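Local structure of mariner Mos1 transposase (Drosophila mauritiana, 4MDB) at residues T34-W39 against P162-L167; F126-A131 against W148-H153. The protein mediates cut-and-paste transposition of the Mos1 element, its catalytic domain cutting and joining DNA with two magnesium or manganese ions per subunit. The protein carries 1 engineered substitution. All coordinates share one frame; numbering follows the deposited sequence.

Both contacts are largely buried and reach the same mixed sheet, in which strands 32-42 and 125-127 are neighbours. Interaction 1 is the more central (its centre about 5 Å from the chain centre, against about 9 Å) and sets the start of helix 162-175 across the first strand, mostly by metal coordination: two aspartates meet through a magnesium ion. Interaction 2 pairs the second strand with edge strand 149-150, where Val150 is exposed; backbone hydrogen bonds, apolar side chains and one asparagine side-chain bond hold it, and Asp129 alone turns to the metal. The two join where Thr34 OG1 lies 2.7 Å from Leu127 O, a probable hydrogen bond, and where Asp36 and Asp129 share a magnesium ion.

Interaction 1 (T34-W39 against P162-L167); sequences TGDEKW and PSDYHL. With MG (magnesium ion), chain C; MG (magnesium ion), chain D; RLT (N-(4-fluorobenzyl)-5-hydroxy-1-methyl-2-(1-methyl-1-{[(5-methyl-1,3,4-oxadiazol-2-yl)carbonyl]amino}ethyl)-6-oxo-1,6-di hydropyrimidine-4-carboxamide), chain B.
Asp36 reaches from the strand toward the helix start at Ser163 and Asp164. Its CB packs on Ser163 CB at 3.6 Å, and from there the short aspartate side chain places its carboxylate right at the metals. CG stands anti to the backbone N (chi1 -168°), and the carboxylate splits its oxygens between two magnesium ions: OD2 binds the chain C ion at 1.9 Å and OD1 the chain D ion at 2.1 Å, which Asp129 also binds. Asp164 grips the chain C ion from the helix with both oxygens, OD1 at 2.1 Å and OD2 at 2.3 Å. Asp36 OD2 and Asp164 OD1 come within 3.0 Å of each other, a closeness that follows from both binding the same ion. Raltegravir OAH bridges both ions and OAG adds a further ligand to the chain C ion, so the drug chelates the active-site metals.

Beyond the aspartates, the short Ser163 side chain points toward the strand. Its OG rests on the Gly35 backbone, 3.5 Å from Gly35 C, and is hydrogen-bonded to Trp77 NE1. One water joins the segments, donating to Thr34 OG1 and accepting from Ser163 N; the hydroxyl has Leu127 O as its other partner.

Strand and helix axes run at 79° to each other. Strands 69-78 and 125-127 flank this central strand of the RNase H-like sheet, while helices 199-207 and 209-218 pack against the contact.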
loop_
_atom_site.group_PDB
_atom_site.type_symbol
_atom_site.label_atom_id
_atom_site.label_comp_id
_atom_site.label_asym_id
_atom_site.label_seq_id
_atom_site.Cartn_x
_atom_site.Cartn_y
_atom_site.Cartn_z
ATOM N N THR A 34 -2.624 -4.091 -1.407
ATOM C CA THR A 34 -1.501 -3.138 -1.276
ATOM C C THR A 34 -1.534 -2.465 0.048
ATOM O O THR A 34 -2.591 -2.332 0.670
ATOM C CB THR A 34 -1.440 -2.227 -2.504
ATOM O OG1 THR A 34 -0.202 -1.507 -2.582
ATOM C CG2 THR A 34 -2.515 -1.174 -2.512
ATOM N N GLY A 35 -0.410 -1.872 0.453
ATOM C CA GLY A 35 -0.379 -1.194 1.733
ATOM C C GLY A 35 0.854 -0.390 1.915
ATOM O O GLY A 35 1.852 -0.515 1.166
ATOM N N ASP A 36 0.812 0.427 2.938
ATOM C CA ASP A 36 1.943 1.376 3.216
ATOM C C ASP A 36 1.635 2.035 4.583
ATOM O O ASP A 36 0.509 2.005 5.122
ATOM C CB ASP A 36 2.001 2.467 2.154
ATOM C CG ASP A 36 3.281 3.295 2.176
ATOM O OD1 ASP A 36 4.314 2.714 2.524
ATOM O OD2 ASP A 36 3.096 4.489 1.784
ATOM N N GLU A 37 2.685 2.675 5.121
ATOM C CA GLU A 37 2.678 3.367 6.396
ATOM C C GLU A 37 2.709 4.875 6.167
ATOM O O GLU A 37 3.378 5.362 5.257
ATOM C CB GLU A 37 3.936 2.935 7.173
ATOM C CG GLU A 37 4.013 1.470 7.530
ATOM C CD GLU A 37 4.787 0.578 6.525
ATOM O OE1 GLU A 37 5.201 -0.560 6.930
ATOM O OE2 GLU A 37 4.963 1.025 5.356
ATOM N N LYS A 38 2.036 5.619 7.019
ATOM C CA LYS A 38 2.085 7.103 7.046
ATOM C C LYS A 38 1.964 7.629 8.477
ATOM O O LYS A 38 1.155 7.129 9.241
ATOM C CB LYS A 38 0.926 7.659 6.221
ATOM C CG LYS A 38 0.713 9.156 6.243
ATOM C CD LYS A 38 -0.284 9.585 5.202
ATOM C CE LYS A 38 -0.543 11.094 5.213
ATOM N NZ LYS A 38 0.716 11.861 4.942
ATOM N N TRP A 39 2.733 8.648 8.827
ATOM C CA TRP A 39 2.588 9.298 10.106
ATOM C C TRP A 39 1.373 10.199 10.137
ATOM O O TRP A 39 1.121 10.939 9.198
ATOM C CB TRP A 39 3.849 10.181 10.389
ATOM C CG TRP A 39 5.149 9.502 10.698
ATOM C CD1 TRP A 39 6.289 9.531 9.923
ATOM C CD2 TRP A 39 5.469 8.747 11.872
ATOM N NE1 TRP A 39 7.302 8.821 10.564
ATOM C CE2 TRP A 39 6.827 8.329 11.752
ATOM C CE3 TRP A 39 4.738 8.353 13.014
ATOM C CZ2 TRP A 39 7.469 7.569 12.752
ATOM C CZ3 TRP A 39 5.374 7.564 13.998
ATOM C CH2 TRP A 39 6.730 7.201 13.863
ATOM N N PRO A 162 -0.169 2.664 -5.098
ATOM C CA PRO A 162 -1.537 3.209 -4.926
ATOM C C PRO A 162 -1.799 3.840 -3.534
ATOM O O PRO A 162 -2.566 4.819 -3.461
ATOM C CB PRO A 162 -2.445 2.024 -5.212
ATOM C CG PRO A 162 -1.647 1.153 -6.167
ATOM C CD PRO A 162 -0.221 1.325 -5.687
ATOM N N SER A 163 -1.206 3.330 -2.474
ATOM C CA SER A 163 -1.389 3.927 -1.166
ATOM C C SER A 163 -0.917 5.360 -1.144
ATOM O O SER A 163 -1.578 6.194 -0.493
ATOM C CB SER A 163 -0.700 3.151 -0.068
ATOM O OG SER A 163 -1.143 1.772 0.028
ATOM N N ASP A 164 0.175 5.636 -1.874
ATOM C CA ASP A 164 0.689 7.026 -1.932
ATOM C C ASP A 164 -0.028 7.903 -2.948
ATOM O O ASP A 164 -0.525 8.970 -2.572
ATOM C CB ASP A 164 2.199 6.956 -2.173
ATOM C CG ASP A 164 2.927 6.504 -0.893
ATOM O OD1 ASP A 164 2.557 7.007 0.215
ATOM O OD2 ASP A 164 3.812 5.681 -0.937
ATOM N N TYR A 165 -0.116 7.501 -4.197
ATOM C CA TYR A 165 -0.718 8.420 -5.175
ATOM C C TYR A 165 -2.222 8.549 -5.157
ATOM O O TYR A 165 -2.755 9.555 -5.645
ATOM C CB TYR A 165 -0.286 8.028 -6.591
ATOM C CG TYR A 165 -0.851 6.711 -7.171
ATOM C CD1 TYR A 165 -2.179 6.589 -7.542
ATOM C CD2 TYR A 165 -0.038 5.602 -7.368
ATOM C CE1 TYR A 165 -2.691 5.424 -8.054
ATOM C CE2 TYR A 165 -0.525 4.447 -7.913
ATOM C CZ TYR A 165 -1.860 4.323 -8.254
ATOM O OH TYR A 165 -2.449 3.184 -8.812
ATOM N N HIS A 166 -2.907 7.598 -4.522
ATOM C CA HIS A 166 -4.329 7.601 -4.385
ATOM C C HIS A 166 -4.823 7.759 -2.959
ATOM O O HIS A 166 -5.457 8.746 -2.645
ATOM C CB HIS A 166 -4.923 6.364 -5.048
ATOM C CG HIS A 166 -6.383 6.422 -5.221
ATOM N ND1 HIS A 166 -6.990 7.166 -6.195
ATOM C CD2 HIS A 166 -7.390 5.841 -4.506
ATOM C CE1 HIS A 166 -8.300 7.014 -6.125
ATOM N NE2 HIS A 166 -8.573 6.261 -5.078
ATOM N N LEU A 167 -4.574 6.793 -2.097
ATOM C CA LEU A 167 -5.215 6.734 -0.792
ATOM C C LEU A 167 -4.750 7.862 0.111
ATOM O O LEU A 167 -5.594 8.660 0.609
ATOM C CB LEU A 167 -4.954 5.372 -0.135
ATOM C CG LEU A 167 -5.641 5.246 1.239
ATOM C CD1 LEU A 167 -7.122 5.127 1.034
ATOM C CD2 LEU A 167 -5.158 4.012 1.957
HETATM MG MG MG C . 4.076 6.081 1.284
HETATM MG MG MG D . 6.245 3.474 2.585
HETATM C CAA RLT B . 14.480 3.898 -1.448
HETATM C CAB RLT B . 6.754 9.583 -0.012
HETATM C CAC RLT B . 9.656 9.527 -0.977
HETATM C CAD RLT B . 9.616 10.075 1.718
HETATM O OAE RLT B . 8.222 4.005 2.606
HETATM O OAF RLT B . 10.743 6.720 -1.085
HETATM O OAG RLT B . 5.263 7.686 0.585
HETATM O OAH RLT B . 5.944 5.297 1.565
HETATM F FAI RLT B . 14.150 1.393 -0.498
HETATM C CAJ RLT B . 12.005 2.159 0.237
HETATM C CAK RLT B . 13.937 2.573 1.581
HETATM C CAL RLT B . 11.207 2.832 1.185
HETATM C CAM RLT B . 13.151 3.243 2.529
HETATM C CAN RLT B . 10.975 4.131 3.388
HETATM N NAO RLT B . 14.683 5.642 0.545
HETATM N NAP RLT B . 13.763 6.653 0.934
HETATM N NAQ RLT B . 9.288 7.016 1.314
HETATM N NAR RLT B . 10.218 5.153 2.653
HETATM N NAS RLT B . 11.127 8.296 0.599
HETATM O OAT RLT B . 12.918 5.531 -0.847
HETATM C CAU RLT B . 8.932 4.909 2.260
HETATM C CAV RLT B . 11.422 7.207 -0.165
HETATM C CAW RLT B . 14.116 5.018 -0.520
HETATM C CAX RLT B . 13.383 2.029 0.432
HETATM C CAY RLT B . 11.783 3.380 2.355
HETATM C CAZ RLT B . 6.935 6.187 1.413
HETATM C CBA RLT B . 12.716 6.520 0.077
HETATM C CBB RLT B . 8.365 6.018 1.596
HETATM C CBC RLT B . 8.870 8.188 0.768
HETATM C CBD RLT B . 6.484 7.412 0.800
HETATM N NBE RLT B . 7.463 8.387 0.542
HETATM C CBF RLT B . 10.049 9.251 0.474
HETATM O O HOH W 1 0.493 0.974 -2.032
HETATM O O HOH W 2 3.761 6.971 3.100
HETATM O O HOH W 3 6.840 1.886 3.785
HETATM O O HOH W 4 5.833 4.465 4.385
#

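Interaction 2 (F126-A131 against W148-H153); sequences FLHDNA and WEVLPH. With MG (magnesium ion), chain D; RLT (N-(4-fluorobenzyl)-5-hydroxy-1-methyl-2-(1-methyl-1-{[(5-methyl-1,3,4-oxadiazol-2-yl)carbonyl]amino}ethyl)-6-oxo-1,6-di hydropyrimidine-4-carboxamide), chain B.
Phe126 is joined to Glu149 and Leu151 by two nearly straight backbone bonds: Phe126 N donates to Glu149 O at 2.7 Å, and Leu151 N donates to Phe126 O at 3.0 Å. Phe126 thereby bonds residues on either side of its bridge partner Val150, the pattern of a parallel pair. Farther along, Asn130 ND2 donates to His153 O at 2.8 Å. The acceptor lies in the plane of the Asn130 amide, but the donor stands above the carbonyl plane of His153, and a short amide side chain suits this link between two loops.

Around these bonds the side chains close in. Trp148 CE3 sits 3.8 Å over one face of the Phe126 ring, near its rim, with the ring planes at 49°. Helices 96-113 and 137-146 cover this aromatic pair. Leu127 CD1 touches Leu151 CB and lies 4.0 Å from His153 ND1. The imidazole of His153 packs against Asp129, CD2 meeting CB at 3.7 Å.

Asp129 CG stands between its own backbone N and carbonyl carbon (chi1 72°), turning the carboxylate from His153 to the chain D magnesium, which OD2 binds at 2.1 Å. OD1 accepts a hydrogen bond from a water that also coordinates that ion. A metal-binding aspartate in the loop that follows a short strand, beside a parallel edge strand, is characteristic of the RNase H-like fold of DDE/D transposases; here it supplies the second aspartate of the DDD motif.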
loop_
_atom_site.group_PDB
_atom_site.type_symbol
_atom_site.label_atom_id
_atom_site.label_comp_id
_atom_site.label_asym_id
_atom_site.label_seq_id
_atom_site.Cartn_x
_atom_site.Cartn_y
_atom_site.Cartn_z
ATOM N N PHE A 126 0.712 -9.166 -3.723
ATOM C CA PHE A 126 0.962 -8.192 -2.659
ATOM C C PHE A 126 1.891 -7.126 -3.174
ATOM O O PHE A 126 2.990 -7.415 -3.676
ATOM C CB PHE A 126 1.584 -8.876 -1.440
ATOM C CG PHE A 126 1.579 -8.084 -0.174
ATOM C CD1 PHE A 126 0.426 -7.623 0.358
ATOM C CD2 PHE A 126 2.771 -7.850 0.514
ATOM C CE1 PHE A 126 0.393 -6.968 1.568
ATOM C CE2 PHE A 126 2.749 -7.160 1.723
ATOM C CZ PHE A 126 1.527 -6.741 2.226
ATOM N N LEU A 127 1.466 -5.886 -3.013
ATOM C CA LEU A 127 2.269 -4.740 -3.436
ATOM C C LEU A 127 2.580 -3.864 -2.271
ATOM O O LEU A 127 1.675 -3.209 -1.684
ATOM C CB LEU A 127 1.565 -3.969 -4.557
ATOM C CG LEU A 127 2.201 -2.650 -5.080
ATOM C CD1 LEU A 127 3.535 -3.020 -5.689
ATOM C CD2 LEU A 127 1.233 -2.121 -6.108
ATOM N N HIS A 128 3.854 -3.895 -1.904
ATOM C CA HIS A 128 4.352 -3.003 -0.857
ATOM C C HIS A 128 5.698 -2.465 -1.249
ATOM O O HIS A 128 6.346 -2.997 -2.114
ATOM C CB HIS A 128 4.362 -3.691 0.562
ATOM C CG HIS A 128 5.301 -4.824 0.738
ATOM N ND1 HIS A 128 5.545 -5.381 1.979
ATOM C CD2 HIS A 128 6.019 -5.565 -0.143
ATOM C CE1 HIS A 128 6.403 -6.373 1.858
ATOM N NE2 HIS A 128 6.700 -6.517 0.587
ATOM N N ASP A 129 6.110 -1.420 -0.556
ATOM C CA ASP A 129 7.406 -0.843 -0.905
ATOM C C ASP A 129 8.614 -1.506 -0.234
ATOM O O ASP A 129 8.499 -2.469 0.504
ATOM C CB ASP A 129 7.317 0.657 -0.786
ATOM C CG ASP A 129 7.254 1.202 0.632
ATOM O OD1 ASP A 129 7.729 0.520 1.516
ATOM O OD2 ASP A 129 6.658 2.323 0.897
ATOM N N ASN A 130 9.803 -0.959 -0.534
ATOM C CA ASN A 130 11.059 -1.569 -0.128
ATOM C C ASN A 130 11.634 -1.126 1.180
ATOM O O ASN A 130 12.835 -1.222 1.364
ATOM C CB ASN A 130 12.138 -1.324 -1.205
ATOM C CG ASN A 130 11.718 -1.799 -2.531
ATOM O OD1 ASN A 130 11.687 -3.009 -2.773
ATOM N ND2 ASN A 130 11.252 -0.862 -3.375
ATOM N N ALA A 131 10.814 -0.635 2.083
ATOM C CA ALA A 131 11.200 -0.367 3.431
ATOM C C ALA A 131 11.881 -1.597 3.989
ATOM O O ALA A 131 11.510 -2.735 3.705
ATOM C CB ALA A 131 10.048 0.042 4.292
ATOM N N TRP A 148 1.797 -15.390 -0.909
ATOM C CA TRP A 148 1.398 -14.263 -1.717
ATOM C C TRP A 148 2.487 -14.001 -2.704
ATOM O O TRP A 148 3.688 -14.048 -2.370
ATOM C CB TRP A 148 1.179 -13.062 -0.815
ATOM C CG TRP A 148 0.071 -13.242 0.259
ATOM C CD1 TRP A 148 -0.871 -14.292 0.361
ATOM C CD2 TRP A 148 -0.218 -12.365 1.344
ATOM N NE1 TRP A 148 -1.658 -14.086 1.410
ATOM C CE2 TRP A 148 -1.301 -12.924 2.051
ATOM C CE3 TRP A 148 0.321 -11.152 1.778
ATOM C CZ2 TRP A 148 -1.875 -12.309 3.155
ATOM C CZ3 TRP A 148 -0.256 -10.544 2.948
ATOM C CH2 TRP A 148 -1.324 -11.142 3.612
ATOM N N GLU A 149 2.072 -13.655 -3.892
ATOM C CA GLU A 149 3.018 -13.226 -4.901
ATOM C C GLU A 149 3.432 -11.782 -4.619
ATOM O O GLU A 149 2.579 -10.894 -4.626
ATOM C CB GLU A 149 2.337 -13.332 -6.256
ATOM C CG GLU A 149 3.398 -13.103 -7.292
ATOM C CD GLU A 149 2.894 -12.957 -8.691
ATOM O OE1 GLU A 149 3.780 -12.502 -9.508
ATOM O OE2 GLU A 149 1.700 -13.230 -8.959
ATOM N N VAL A 150 4.731 -11.541 -4.436
ATOM C CA VAL A 150 5.227 -10.222 -4.134
ATOM C C VAL A 150 5.617 -9.513 -5.441
ATOM O O VAL A 150 6.467 -9.974 -6.223
ATOM C CB VAL A 150 6.368 -10.286 -3.135
ATOM C CG1 VAL A 150 6.913 -8.898 -2.847
ATOM C CG2 VAL A 150 5.865 -10.930 -1.870
ATOM N N LEU A 151 4.925 -8.434 -5.719
ATOM C CA LEU A 151 5.149 -7.672 -6.927
ATOM C C LEU A 151 6.419 -6.853 -6.786
ATOM O O LEU A 151 6.741 -6.369 -5.737
ATOM C CB LEU A 151 3.883 -6.800 -7.143
ATOM C CG LEU A 151 3.226 -6.742 -8.478
ATOM C CD1 LEU A 151 2.919 -8.044 -9.221
ATOM C CD2 LEU A 151 2.057 -5.791 -8.485
ATOM N N PRO A 152 7.182 -6.714 -7.898
ATOM C CA PRO A 152 8.342 -5.851 -7.921
ATOM C C PRO A 152 7.917 -4.407 -7.720
ATOM O O PRO A 152 6.837 -4.037 -8.143
ATOM C CB PRO A 152 8.877 -6.007 -9.336
ATOM C CG PRO A 152 7.891 -6.688 -10.092
ATOM C CD PRO A 152 6.944 -7.410 -9.155
ATOM N N HIS A 153 8.736 -3.676 -7.020
ATOM C CA HIS A 153 8.504 -2.278 -6.790
ATOM C C HIS A 153 9.847 -1.638 -6.672
ATOM O O HIS A 153 10.650 -2.028 -5.862
ATOM C CB HIS A 153 7.710 -2.052 -5.525
ATOM C CG HIS A 153 7.252 -0.650 -5.334
ATOM N ND1 HIS A 153 6.232 -0.106 -6.057
ATOM C CD2 HIS A 153 7.655 0.316 -4.480
ATOM C CE1 HIS A 153 6.049 1.145 -5.705
ATOM N NE2 HIS A 153 6.887 1.415 -4.719
HETATM MG MG MG D . 6.245 3.474 2.585
HETATM C CAA RLT B . 14.480 3.898 -1.448
HETATM C CAB RLT B . 6.754 9.583 -0.012
HETATM C CAC RLT B . 9.656 9.527 -0.977
HETATM C CAD RLT B . 9.616 10.075 1.718
HETATM O OAE RLT B . 8.222 4.005 2.606
HETATM O OAF RLT B . 10.743 6.720 -1.085
HETATM O OAG RLT B . 5.263 7.686 0.585
HETATM O OAH RLT B . 5.944 5.297 1.565
HETATM F FAI RLT B . 14.150 1.393 -0.498
HETATM C CAJ RLT B . 12.005 2.159 0.237
HETATM C CAK RLT B . 13.937 2.573 1.581
HETATM C CAL RLT B . 11.207 2.832 1.185
HETATM C CAM RLT B . 13.151 3.243 2.529
HETATM C CAN RLT B . 10.975 4.131 3.388
HETATM N NAO RLT B . 14.683 5.642 0.545
HETATM N NAP RLT B . 13.763 6.653 0.934
HETATM N NAQ RLT B . 9.288 7.016 1.314
HETATM N NAR RLT B . 10.218 5.153 2.653
HETATM N NAS RLT B . 11.127 8.296 0.599
HETATM O OAT RLT B . 12.918 5.531 -0.847
HETATM C CAU RLT B . 8.932 4.909 2.260
HETATM C CAV RLT B . 11.422 7.207 -0.165
HETATM C CAW RLT B . 14.116 5.018 -0.520
HETATM C CAX RLT B . 13.383 2.029 0.432
HETATM C CAY RLT B . 11.783 3.380 2.355
HETATM C CAZ RLT B . 6.935 6.187 1.413
HETATM C CBA RLT B . 12.716 6.520 0.077
HETATM C CBB RLT B . 8.365 6.018 1.596
HETATM C CBC RLT B . 8.870 8.188 0.768
HETATM C CBD RLT B . 6.484 7.412 0.800
HETATM N NBE RLT B . 7.463 8.387 0.542
HETATM C CBF RLT B . 10.049 9.251 0.474
HETATM O O HOH W 5 5.468 -5.814 -3.520
HETATM O O HOH W 3 6.840 1.886 3.785
HETATM O O HOH W 4 5.833 4.465 4.385
#